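Local atomic coordinates of MRNA TRANSPORT REGULATOR Mtr2 (Candida albicans, PDB entry 1Q42), a protein that affects the transport of mRNA from the nucleus to the cytoplasm and interacts with the export factor Mex67. Residues L29-K34 with L105-D109; N65-A71 with G180-M186; W95-L100 with V127-Q131. One frame throughout, in Å; residues are numbered along the deposited sequence.

Contact 1: residues L29-K34 with L105-D109; sequences LEPFLK and LTSYD
Glu30 and Tyr108 make the one polar bond between helix 29-34 and strand 105-109: the phenol OH of Tyr108 donates to Glu30 OE1 at 2.9 Å. The carboxylate receives it on the anti lone pair of OE1, and OE1 sits at the edge of the phenol ring, near its plane. The two side chains meet at roughly a right angle, with carboxylate and ring planes 72° apart. Glu30 is gripped a second time from its own helix, one turn on, where Lys34 NZ forms a salt bridge with OE2 at 2.9 Å, again through the anti lone pair. With CG opposite the backbone N (chi1 -174°) and the rest of the chain extended, the carboxylate is carried along the hydroxyl end of the ring, with OE1 turned to the phenol and OE2 to the lysine.

Apolar contacts fill the space between helix and sheet. Leu33 CD1 packs on the root of the tyrosine, 3.6 Å from Tyr108 CB, while Leu29 CD1 comes obliquely to the ring at 4.0 Å from Tyr108 CD1. Near the other end, Leu105 CD2 meets Leu33 CB at 4.1 Å and also lies against the aliphatic CG atoms of Glu30 and Lys34. Behind these residues, Phe123 of the neighbouring strand 118-129 touches both Leu33 and Leu105, continuing the apolar layer over which helix 29-40 lies in this NTF2-like fold. Thr106 and Ser107 both face Ser124, forming a classic beta bulge between Leu105 and Tyr108, whose side chains both turn to the helix.

The chemistry grades from a leucine-lined interior to a charged margin. With a phenol and a lysine each bonded to it, the carboxylate of Glu30 is probably kept ionised, and the pair of bonds restricts its rotation.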
# COMPACT_ATOMS: atom_id res chain seq x y z
N LEU A 29 -10.18 6.11 -11.72
CA LEU A 29 -9.46 4.93 -11.26
C LEU A 29 -7.94 5.13 -11.19
O LEU A 29 -7.32 4.78 -10.19
CB LEU A 29 -9.78 3.72 -12.15
CG LEU A 29 -10.22 2.43 -11.44
CD1 LEU A 29 -10.14 1.25 -12.41
CD2 LEU A 29 -9.38 2.17 -10.20
N GLU A 30 -7.35 5.70 -12.24
CA GLU A 30 -5.89 5.85 -12.26
C GLU A 30 -5.33 6.76 -11.15
O GLU A 30 -4.35 6.40 -10.51
CB GLU A 30 -5.38 6.30 -13.63
CG GLU A 30 -3.86 6.33 -13.74
CD GLU A 30 -3.35 6.34 -15.17
OE1 GLU A 30 -4.10 5.93 -16.09
OE2 GLU A 30 -2.19 6.77 -15.38
N PRO A 31 -5.92 7.94 -10.93
CA PRO A 31 -5.51 8.77 -9.79
C PRO A 31 -5.66 8.07 -8.44
O PRO A 31 -4.79 8.25 -7.60
CB PRO A 31 -6.43 10.00 -9.88
CG PRO A 31 -7.09 9.95 -11.19
CD PRO A 31 -6.98 8.57 -11.73
N PHE A 32 -6.73 7.30 -8.25
CA PHE A 32 -6.92 6.55 -7.00
C PHE A 32 -5.80 5.56 -6.77
O PHE A 32 -5.27 5.48 -5.66
CB PHE A 32 -8.26 5.81 -6.98
CG PHE A 32 -8.31 4.68 -5.99
CD1 PHE A 32 -8.28 4.94 -4.62
CD2 PHE A 32 -8.39 3.36 -6.41
CE1 PHE A 32 -8.33 3.89 -3.69
CE2 PHE A 32 -8.44 2.31 -5.48
CZ PHE A 32 -8.40 2.59 -4.12
N LEU A 33 -5.43 4.80 -7.80
CA LEU A 33 -4.35 3.81 -7.68
C LEU A 33 -3.02 4.47 -7.38
O LEU A 33 -2.24 3.96 -6.58
CB LEU A 33 -4.24 2.94 -8.94
CG LEU A 33 -5.44 2.04 -9.23
CD1 LEU A 33 -5.21 1.26 -10.53
CD2 LEU A 33 -5.73 1.07 -8.07
N LYS A 34 -2.76 5.60 -8.02
CA LYS A 34 -1.51 6.32 -7.78
C LYS A 34 -1.43 6.85 -6.35
O LYS A 34 -0.38 6.79 -5.73
CB LYS A 34 -1.33 7.42 -8.83
CG LYS A 34 -1.00 6.82 -10.18
CD LYS A 34 -0.93 7.86 -11.28
CE LYS A 34 -0.08 7.33 -12.43
NZ LYS A 34 -0.27 8.10 -13.68
N LEU A 105 3.09 2.26 -11.42
CA LEU A 105 1.91 1.60 -11.96
C LEU A 105 2.13 1.33 -13.44
O LEU A 105 2.58 2.23 -14.17
CB LEU A 105 0.68 2.48 -11.74
CG LEU A 105 -0.68 2.01 -12.27
CD1 LEU A 105 -1.15 0.80 -11.53
CD2 LEU A 105 -1.74 3.13 -12.16
N THR A 106 1.89 0.09 -13.91
CA THR A 106 2.10 -0.21 -15.33
C THR A 106 0.87 -0.64 -16.14
O THR A 106 0.87 -0.47 -17.36
CB THR A 106 3.25 -1.22 -15.52
OG1 THR A 106 3.02 -2.39 -14.72
CG2 THR A 106 4.58 -0.60 -15.05
N SER A 107 -0.15 -1.19 -15.49
CA SER A 107 -1.41 -1.53 -16.15
C SER A 107 -2.49 -1.73 -15.10
O SER A 107 -2.20 -2.06 -13.95
CB SER A 107 -1.28 -2.81 -16.99
OG SER A 107 -0.88 -3.93 -16.19
N TYR A 108 -3.73 -1.53 -15.50
CA TYR A 108 -4.85 -1.82 -14.61
C TYR A 108 -6.13 -2.06 -15.40
O TYR A 108 -6.24 -1.71 -16.58
CB TYR A 108 -5.05 -0.67 -13.62
CG TYR A 108 -5.43 0.64 -14.30
CD1 TYR A 108 -6.76 1.01 -14.46
CD2 TYR A 108 -4.44 1.49 -14.80
CE1 TYR A 108 -7.10 2.21 -15.08
CE2 TYR A 108 -4.78 2.69 -15.42
CZ TYR A 108 -6.11 3.04 -15.56
OH TYR A 108 -6.45 4.22 -16.18
N ASP A 109 -7.09 -2.66 -14.73
CA ASP A 109 -8.44 -2.78 -15.26
C ASP A 109 -9.40 -2.89 -14.08
O ASP A 109 -9.07 -3.46 -13.04
CB ASP A 109 -8.56 -3.98 -16.20
CG ASP A 109 -8.24 -5.28 -15.52
OD1 ASP A 109 -9.18 -5.88 -14.96
OD2 ASP A 109 -7.10 -5.79 -15.49

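Contact 2: residues N65-A71 with G180-M186; sequences NLKRSSA and GEIINSM
Asn65 O takes two backbone N-H groups, from Ile182 N and Ile183 N, each at 3.0 Å and arriving from opposite faces of its carbonyl plane. Beside this paired grip Leu66 pairs in parallel with Ile183; beyond a corner in the chain Ala71, on strand 70-74, pairs in parallel with Ser185, and this second pairing belongs to the mixed sheet of the NTF2-like fold. The Asn65 side chain adds a third bond, ND2 to Gly180 O at 3.1 Å, nearly straight (173°) and in the plane of the amide.

Lys67 N bonds to Ile183 O. After a type I turn from Lys67 to Ser70 come Ala71 N to Asn184 O and Met186 N to Ala71 O. The turn is tightened by Ser70 OG, which gives a 2.7 Å hydrogen bond to Lys67 O, an oxygen also bonded by Ser70 N; a first torsion of 48° swings the hydroxyl back over its own backbone.

Arg68 NE and Glu181 OE1 make a long salt bridge of 3.9 Å, but their stronger partners are Asp86 and Lys88, respectively. Lys67 runs the other way, extended alongside Asn184, to a salt bridge with Asp173.

On the face bearing Leu66 and Ile183, Phe32 and Phe36 of helix 29-40 and Phe91 of helix 87-96 cover the strands. There Leu66 CD2 lies 3.8 Å from Ile183 CG2 and 4.0 Å from Met186 CB.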
# COMPACT_ATOMS: atom_id res chain seq x y z
N ASN A 65 -6.02 4.17 2.78
CA ASN A 65 -7.35 3.92 2.20
C ASN A 65 -7.95 2.56 2.56
O ASN A 65 -9.11 2.28 2.24
CB ASN A 65 -7.32 4.09 0.68
CG ASN A 65 -7.02 5.52 0.25
OD1 ASN A 65 -6.01 5.78 -0.39
ND2 ASN A 65 -7.89 6.46 0.62
N LEU A 66 -7.18 1.72 3.24
CA LEU A 66 -7.69 0.44 3.72
C LEU A 66 -8.73 0.67 4.80
O LEU A 66 -8.59 1.56 5.62
CB LEU A 66 -6.56 -0.40 4.30
CG LEU A 66 -5.55 -0.96 3.31
CD1 LEU A 66 -4.31 -1.45 4.07
CD2 LEU A 66 -6.16 -2.10 2.50
N LYS A 67 -9.78 -0.15 4.78
CA LYS A 67 -10.73 -0.20 5.89
C LYS A 67 -10.10 -0.94 7.06
O LYS A 67 -9.31 -1.87 6.89
CB LYS A 67 -12.02 -0.90 5.45
CG LYS A 67 -12.85 -0.08 4.50
CD LYS A 67 -14.23 -0.68 4.28
CE LYS A 67 -14.99 0.09 3.22
NZ LYS A 67 -16.42 -0.28 3.13
N ARG A 68 -10.46 -0.53 8.28
CA ARG A 68 -9.99 -1.19 9.49
C ARG A 68 -10.20 -2.71 9.42
O ARG A 68 -9.30 -3.47 9.80
CB ARG A 68 -10.69 -0.57 10.72
CG ARG A 68 -9.91 -0.73 11.99
CD ARG A 68 -9.53 0.56 12.74
NE ARG A 68 -8.63 1.46 12.00
CZ ARG A 68 -7.30 1.31 11.82
NH1 ARG A 68 -6.64 0.25 12.28
NH2 ARG A 68 -6.63 2.23 11.15
N SER A 69 -11.34 -3.15 8.89
CA SER A 69 -11.71 -4.57 8.81
C SER A 69 -11.57 -5.17 7.41
O SER A 69 -12.26 -6.14 7.06
CB SER A 69 -13.14 -4.76 9.30
OG SER A 69 -14.07 -4.23 8.39
N SER A 70 -10.70 -4.59 6.60
CA SER A 70 -10.45 -5.14 5.26
C SER A 70 -9.85 -6.54 5.35
O SER A 70 -9.19 -6.89 6.35
CB SER A 70 -9.52 -4.21 4.47
OG SER A 70 -8.39 -3.84 5.23
N ALA A 71 -10.08 -7.35 4.31
CA ALA A 71 -9.46 -8.66 4.16
C ALA A 71 -8.15 -8.40 3.43
O ALA A 71 -8.17 -7.85 2.34
CB ALA A 71 -10.35 -9.58 3.31
N GLY A 180 -10.88 8.41 2.13
CA GLY A 180 -11.13 7.77 3.41
C GLY A 180 -10.92 6.26 3.34
O GLY A 180 -10.25 5.75 2.43
N GLU A 181 -11.51 5.54 4.29
CA GLU A 181 -11.41 4.09 4.33
C GLU A 181 -12.44 3.44 3.38
O GLU A 181 -13.62 3.28 3.72
CB GLU A 181 -11.56 3.60 5.78
CG GLU A 181 -10.48 4.17 6.70
CD GLU A 181 -10.53 3.64 8.13
OE1 GLU A 181 -9.47 3.25 8.67
OE2 GLU A 181 -11.63 3.63 8.72
N ILE A 182 -11.96 3.07 2.19
CA ILE A 182 -12.80 2.55 1.12
C ILE A 182 -12.42 1.17 0.59
O ILE A 182 -13.23 0.51 -0.07
CB ILE A 182 -12.86 3.56 -0.05
CG1 ILE A 182 -11.46 3.90 -0.56
CG2 ILE A 182 -13.62 4.82 0.37
CD1 ILE A 182 -11.46 4.66 -1.83
N ILE A 183 -11.20 0.71 0.86
CA ILE A 183 -10.76 -0.60 0.36
C ILE A 183 -11.25 -1.72 1.29
O ILE A 183 -10.88 -1.76 2.46
CB ILE A 183 -9.23 -0.65 0.20
CG1 ILE A 183 -8.76 0.44 -0.78
CG2 ILE A 183 -8.81 -2.04 -0.29
CD1 ILE A 183 -7.25 0.65 -0.85
N ASN A 184 -12.11 -2.60 0.75
CA ASN A 184 -12.66 -3.75 1.47
C ASN A 184 -11.76 -4.96 1.49
O ASN A 184 -11.81 -5.77 2.41
CB ASN A 184 -14.00 -4.18 0.84
CG ASN A 184 -14.99 -3.03 0.78
OD1 ASN A 184 -15.24 -2.46 -0.29
ND2 ASN A 184 -15.49 -2.64 1.94
N SER A 185 -10.94 -5.11 0.46
CA SER A 185 -9.99 -6.21 0.41
C SER A 185 -8.78 -5.85 -0.45
O SER A 185 -8.92 -5.12 -1.42
CB SER A 185 -10.64 -7.51 -0.09
OG SER A 185 -11.01 -7.45 -1.45
N MET A 186 -7.62 -6.34 -0.03
CA MET A 186 -6.36 -6.14 -0.76
C MET A 186 -5.60 -7.45 -0.79
O MET A 186 -5.39 -8.10 0.24
CB MET A 186 -5.48 -5.06 -0.11
CG MET A 186 -4.08 -4.93 -0.76
SD MET A 186 -3.12 -3.62 -0.04
CE MET A 186 -2.68 -4.33 1.51

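Contact 3: residues W95-L100 with V127-Q131; sequences WLQTPL and VRFDQ
Leu100 O is approached by two neighbouring groups of the opposing segment. Asp130 N donates a hydrogen bond of 3.0 Å to it. Phe129 CA adds a CA-H...O contact to the same oxygen at 3.3 Å. The amide of the same leucine is tied across as well: a water accepts from Leu100 N at 3.0 Å and lies 2.7 Å from Asp130 OD2. Asp130 sets its carboxylate with CG opposite the backbone N (chi1 -171°), which carries OD2 toward this water while its CB stays against Leu100 CB. The carboxylate also accepts from Ser132 OG and from Ile159 N, so it links a side-chain hydroxyl, a backbone N-H and, through the water, the amide of Leu100.

On the 95-100 side, Trp95 O receives both Thr98 N and Thr98 OG1, the latter at 2.7 Å. This closes the turn that leaves the helix and brings the threonine oxygen over the centre of one face of the indole.

The Phe129 ring fills the gap between the two segments. Pro99 O lies at the ring edge in its plane, 3.5 Å from Phe129 CD1, and Trp95 CH2 also meets the edge, close to CE1. Thr98 CB approaches more obliquely. Pro99 CB rests on the backbone, 3.3 Å from Asp130 O. Further partners hold both aromatics, Phe164 edge-to-face with Phe129 and Tyr188 edge-to-face with Trp95, while the indole NE1 bonds to Leu40 O.

Here the loop that follows helix 87-96 leads into strand 101-113, pairing beside the end of the antiparallel neighbour 118-129. The arrangement is a helix-to-strand connection joined to the rim of the curved sheet in an NTF2-like fold.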
# COMPACT_ATOMS: atom_id res chain seq x y z
N TRP A 95 4.30 -3.59 6.84
CA TRP A 95 4.81 -2.77 5.72
C TRP A 95 5.87 -1.79 6.22
O TRP A 95 6.86 -1.50 5.52
CB TRP A 95 3.66 -2.03 4.99
CG TRP A 95 4.12 -1.38 3.74
CD1 TRP A 95 4.32 -0.05 3.53
CD2 TRP A 95 4.50 -2.04 2.53
NE1 TRP A 95 4.82 0.16 2.26
CE2 TRP A 95 4.92 -1.05 1.62
CE3 TRP A 95 4.50 -3.38 2.10
CZ2 TRP A 95 5.35 -1.34 0.31
CZ3 TRP A 95 4.93 -3.67 0.81
CH2 TRP A 95 5.35 -2.66 -0.07
N LEU A 96 5.70 -1.32 7.45
CA LEU A 96 6.64 -0.41 8.09
C LEU A 96 8.06 -0.97 8.13
O LEU A 96 9.05 -0.19 8.08
CB LEU A 96 6.15 -0.13 9.52
CG LEU A 96 7.06 0.70 10.42
CD1 LEU A 96 7.13 2.12 9.90
CD2 LEU A 96 6.53 0.64 11.84
N GLN A 97 8.18 -2.29 8.23
CA GLN A 97 9.49 -2.95 8.31
C GLN A 97 10.22 -3.09 6.96
O GLN A 97 11.41 -3.43 6.94
CB GLN A 97 9.39 -4.31 8.99
CG GLN A 97 8.79 -4.30 10.40
CD GLN A 97 9.43 -3.27 11.33
OE1 GLN A 97 10.62 -3.34 11.62
NE2 GLN A 97 8.63 -2.30 11.79
N THR A 98 9.55 -2.81 5.85
CA THR A 98 10.23 -2.77 4.55
C THR A 98 11.10 -1.52 4.43
O THR A 98 10.81 -0.49 5.03
CB THR A 98 9.23 -2.80 3.34
OG1 THR A 98 8.39 -1.64 3.33
CG2 THR A 98 8.28 -3.98 3.41
N PRO A 99 12.16 -1.59 3.63
CA PRO A 99 12.85 -0.36 3.25
C PRO A 99 11.90 0.51 2.45
O PRO A 99 10.87 0.04 1.96
CB PRO A 99 14.02 -0.85 2.37
CG PRO A 99 14.08 -2.34 2.59
CD PRO A 99 12.73 -2.79 2.99
N LEU A 100 12.25 1.78 2.30
CA LEU A 100 11.43 2.68 1.53
C LEU A 100 11.23 2.09 0.14
O LEU A 100 12.16 1.54 -0.43
CB LEU A 100 12.11 4.04 1.39
CG LEU A 100 11.32 5.14 0.68
CD1 LEU A 100 10.00 5.40 1.41
CD2 LEU A 100 12.16 6.40 0.58
N VAL A 127 8.12 -2.45 -8.52
CA VAL A 127 8.51 -1.80 -7.28
C VAL A 127 9.97 -2.08 -7.00
O VAL A 127 10.45 -3.17 -7.26
CB VAL A 127 7.60 -2.21 -6.08
CG1 VAL A 127 7.76 -3.67 -5.71
CG2 VAL A 127 7.88 -1.38 -4.84
N ARG A 128 10.67 -1.08 -6.47
CA ARG A 128 12.01 -1.29 -5.97
C ARG A 128 12.16 -0.68 -4.59
O ARG A 128 11.30 0.10 -4.14
CB ARG A 128 13.06 -0.74 -6.93
CG ARG A 128 12.86 0.66 -7.39
CD ARG A 128 13.74 0.93 -8.61
NE ARG A 128 13.66 2.31 -9.05
CZ ARG A 128 14.29 2.78 -10.12
NH1 ARG A 128 15.03 1.98 -10.88
NH2 ARG A 128 14.15 4.06 -10.45
N PHE A 129 13.24 -1.06 -3.93
CA PHE A 129 13.45 -0.73 -2.52
C PHE A 129 14.82 -0.15 -2.26
O PHE A 129 15.79 -0.47 -2.94
CB PHE A 129 13.26 -1.96 -1.62
CG PHE A 129 11.89 -2.55 -1.70
CD1 PHE A 129 10.91 -2.17 -0.79
CD2 PHE A 129 11.59 -3.53 -2.65
CE1 PHE A 129 9.65 -2.72 -0.86
CE2 PHE A 129 10.34 -4.08 -2.72
CZ PHE A 129 9.36 -3.68 -1.81
N ASP A 130 14.87 0.70 -1.24
CA ASP A 130 16.08 1.36 -0.78
C ASP A 130 17.08 0.33 -0.25
O ASP A 130 16.76 -0.46 0.63
CB ASP A 130 15.69 2.34 0.35
CG ASP A 130 16.81 3.25 0.79
OD1 ASP A 130 17.80 3.40 0.05
OD2 ASP A 130 16.74 3.89 1.86
N GLN A 131 18.29 0.37 -0.81
CA GLN A 131 19.38 -0.55 -0.47
C GLN A 131 20.42 0.13 0.40
O GLN A 131 21.47 -0.46 0.69
CB GLN A 131 20.07 -1.05 -1.75
CG GLN A 131 19.12 -1.59 -2.80
CD GLN A 131 18.50 -2.91 -2.40
OE1 GLN A 131 19.22 -3.87 -2.10
NE2 GLN A 131 17.17 -2.98 -2.41
O HOH W 1 14.77 2.99 3.50

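Overall arrangement
All three contacts reach one mixed sheet and are partly buried. Contact 1 lays helix 29-40 against outermost strand 101-113, running from buried Leu29 and Leu33 to a more exposed margin of Glu30, Lys34 and Tyr108. Contact 2, near the sheet's other margin, buries Leu66, Ile183 and Met186 but exposes Arg68 and Glu181. Contact 3, about 22 Å from contact 2 between centres, buries Trp95, Phe129 and Asp130 where the loop after helix 87-96 meets strand 118-129. Phe32 packs on Ile182 and Ile183, so the helix that forms one side of contact 1 also covers the apolar face of contact 2. Side chains carry contact 1, backbone bonds dominate contact 2, and contact 3 mixes one backbone bond, a water and aromatic packing.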